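Long-range contact in apaG protein (Shewanella oneidensis, PDB 1TZA), which is of unknown function but belongs to the ApaG family, whose domain has the immunoglobulin-like beta-sandwich build of the E-set clan: residues V10-E15 and Y32-I37. Numbering follows the deposited sequence.
Sequences VEVKTE and YTITII
Val10-Glu15 and Tyr32-Ile37 belong to the two arms of the beta hairpin made by strands 8-19 and 28-38, in one sheet of the ApaG sandwich. They run antiparallel (165°), and Glu11-Thr35 and Lys13-Thr33 are the hydrogen-bonded pairs. Glu11 N reaches Thr35 O at 2.9 Å, and Thr35 N returns to Glu11 O. Thr33 N gives Lys13 O a nearly straight bond of 2.9 Å; Lys13 N also bonds to Thr33 O, nearly as straight but longer at 3.3 Å, with the donor tilted from the Thr33 carbonyl plane. Val10, Val12, Thr14, Tyr32, Ile34 and Ile36 share the face turned to the other sheet. There Ile34 spans two valines: its CG2 meets Val10 CG1 at 3.5 Å, and its CD1 lies against Val12 CG2, also at 3.5 Å. The Val12 and Ile34 side chains lie side by side, pointing the same way, with Val12 CG2 anti to its backbone N. An alanine at Ile34 would probably leave both valine methyls without these partners and open a gap toward Tyr100 of strand 93-104. Farther along, Thr14 CG2 packs on Tyr32 CB at 3.9 Å, while the Tyr32 ring leads away to meet Trp51. On the reverse face the extended Lys13 chain lies alongside Thr33, its CG 4.0 Å from Thr33 CB; Thr33 OG1 bonds to Thr84 OG1 of strand 79-89. Ile37 CD1 touches the carboxylate of Glu11, whose OE1 is salt-bridged to Arg9. Phe117 of strand 109-120 touches Val12 and Thr14, and Tyr100 also touches Ile36; this hairpin face thus packs against the second antiparallel sheet, as in immunoglobulin-like beta sandwiches.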
loop_
_atom_site.group_PDB
_atom_site.type_symbol
_atom_site.label_atom_id
_atom_site.label_comp_id
_atom_site.label_asym_id
_atom_site.label_seq_id
_atom_site.Cartn_x
_atom_site.Cartn_y
_atom_site.Cartn_z
ATOM N N VAL A 10 6.173 -16.251 -12.706
ATOM C CA VAL A 10 5.799 -15.221 -11.747
ATOM C C VAL A 10 6.260 -15.540 -10.316
ATOM O O VAL A 10 5.960 -16.600 -9.774
ATOM C CB VAL A 10 4.266 -14.996 -11.766
ATOM C CG1 VAL A 10 3.898 -13.835 -10.865
ATOM C CG2 VAL A 10 3.796 -14.729 -13.191
ATOM N N GLU A 11 7.001 -14.612 -9.719
ATOM C CA GLU A 11 7.507 -14.764 -8.357
ATOM C C GLU A 11 6.927 -13.642 -7.503
ATOM O O GLU A 11 6.759 -12.519 -7.970
ATOM C CB GLU A 11 9.035 -14.710 -8.356
ATOM C CG GLU A 11 9.672 -15.799 -9.222
ATOM C CD GLU A 11 11.196 -15.754 -9.231
ATOM O OE1 GLU A 11 11.819 -16.714 -9.739
ATOM O OE2 GLU A 11 11.773 -14.762 -8.741
ATOM N N VAL A 12 6.622 -13.933 -6.247
ATOM C CA VAL A 12 6.016 -12.914 -5.409
ATOM C C VAL A 12 6.400 -12.952 -3.942
ATOM O O VAL A 12 6.559 -14.024 -3.346
ATOM C CB VAL A 12 4.471 -13.009 -5.501
ATOM C CG1 VAL A 12 4.034 -14.408 -5.160
ATOM C CG2 VAL A 12 3.805 -12.016 -4.548
ATOM N N LYS A 13 6.557 -11.765 -3.367
ATOM C CA LYS A 13 6.844 -11.626 -1.950
ATOM C C LYS A 13 5.813 -10.627 -1.406
ATOM O O LYS A 13 5.320 -9.764 -2.145
ATOM C CB LYS A 13 8.288 -11.148 -1.725
ATOM C CG LYS A 13 8.742 -9.980 -2.588
ATOM C CD LYS A 13 10.235 -9.703 -2.381
ATOM C CE LYS A 13 10.752 -8.582 -3.295
ATOM N NZ LYS A 13 12.234 -8.396 -3.166
ATOM N N THR A 14 5.456 -10.759 -0.134
ATOM C CA THR A 14 4.458 -9.874 0.454
ATOM C C THR A 14 4.904 -9.288 1.776
ATOM O O THR A 14 5.889 -9.730 2.368
ATOM C CB THR A 14 3.146 -10.613 0.706
ATOM O OG1 THR A 14 3.378 -11.655 1.660
ATOM C CG2 THR A 14 2.607 -11.201 -0.580
ATOM N N GLU A 15 4.145 -8.307 2.252
ATOM C CA GLU A 15 4.475 -7.633 3.494
ATOM C C GLU A 15 3.250 -7.005 4.156
ATOM O O GLU A 15 2.406 -6.388 3.484
ATOM C CB GLU A 15 5.512 -6.561 3.198
ATOM C CG GLU A 15 6.076 -5.861 4.406
ATOM C CD GLU A 15 7.060 -4.789 4.002
ATOM O OE1 GLU A 15 8.029 -5.121 3.284
ATOM O OE2 GLU A 15 6.864 -3.621 4.391
ATOM N N TYR A 32 2.225 -6.243 -1.970
ATOM C CA TYR A 32 2.781 -7.399 -2.653
ATOM C C TYR A 32 3.643 -6.894 -3.809
ATOM O O TYR A 32 3.279 -5.941 -4.507
ATOM C CB TYR A 32 1.682 -8.367 -3.140
ATOM C CG TYR A 32 0.625 -7.780 -4.049
ATOM C CD1 TYR A 32 0.897 -7.499 -5.383
ATOM C CD2 TYR A 32 -0.658 -7.532 -3.571
ATOM C CE1 TYR A 32 -0.087 -6.989 -6.224
ATOM C CE2 TYR A 32 -1.643 -7.029 -4.389
ATOM C CZ TYR A 32 -1.356 -6.758 -5.719
ATOM O OH TYR A 32 -2.341 -6.261 -6.537
ATOM N N THR A 33 4.808 -7.514 -3.965
ATOM C CA THR A 33 5.749 -7.154 -5.017
ATOM C C THR A 33 5.868 -8.344 -5.958
ATOM O O THR A 33 6.393 -9.395 -5.591
ATOM C CB THR A 33 7.130 -6.809 -4.426
ATOM O OG1 THR A 33 6.998 -5.705 -3.521
ATOM C CG2 THR A 33 8.112 -6.433 -5.542
ATOM N N ILE A 34 5.351 -8.169 -7.169
ATOM C CA ILE A 34 5.350 -9.214 -8.176
ATOM C C ILE A 34 6.518 -9.042 -9.137
ATOM O O ILE A 34 6.854 -7.928 -9.535
ATOM C CB ILE A 34 4.035 -9.184 -9.012
ATOM C CG1 ILE A 34 2.818 -9.014 -8.095
ATOM C CG2 ILE A 34 3.892 -10.471 -9.823
ATOM C CD1 ILE A 34 2.516 -10.193 -7.201
ATOM N N THR A 35 7.142 -10.157 -9.494
ATOM C CA THR A 35 8.243 -10.154 -10.447
ATOM C C THR A 35 7.770 -11.068 -11.560
ATOM O O THR A 35 7.437 -12.231 -11.323
ATOM C CB THR A 35 9.545 -10.710 -9.850
ATOM O OG1 THR A 35 9.988 -9.852 -8.788
ATOM C CG2 THR A 35 10.638 -10.781 -10.926
ATOM N N ILE A 36 7.717 -10.520 -12.767
ATOM C CA ILE A 36 7.266 -11.245 -13.937
ATOM C C ILE A 36 8.445 -11.408 -14.889
ATOM O O ILE A 36 8.865 -10.460 -15.555
ATOM C CB ILE A 36 6.121 -10.470 -14.598
ATOM C CG1 ILE A 36 4.987 -10.301 -13.580
ATOM C CG2 ILE A 36 5.622 -11.197 -15.816
ATOM C CD1 ILE A 36 4.148 -9.061 -13.784
ATOM N N ILE A 37 8.985 -12.620 -14.935
ATOM C CA ILE A 37 10.138 -12.919 -15.776
ATOM C C ILE A 37 9.755 -13.507 -17.126
ATOM O O ILE A 37 9.014 -14.493 -17.205
ATOM C CB ILE A 37 11.084 -13.913 -15.072
ATOM C CG1 ILE A 37 11.342 -13.458 -13.636
ATOM C CG2 ILE A 37 12.408 -13.998 -15.821
ATOM C CD1 ILE A 37 12.123 -14.467 -12.820
#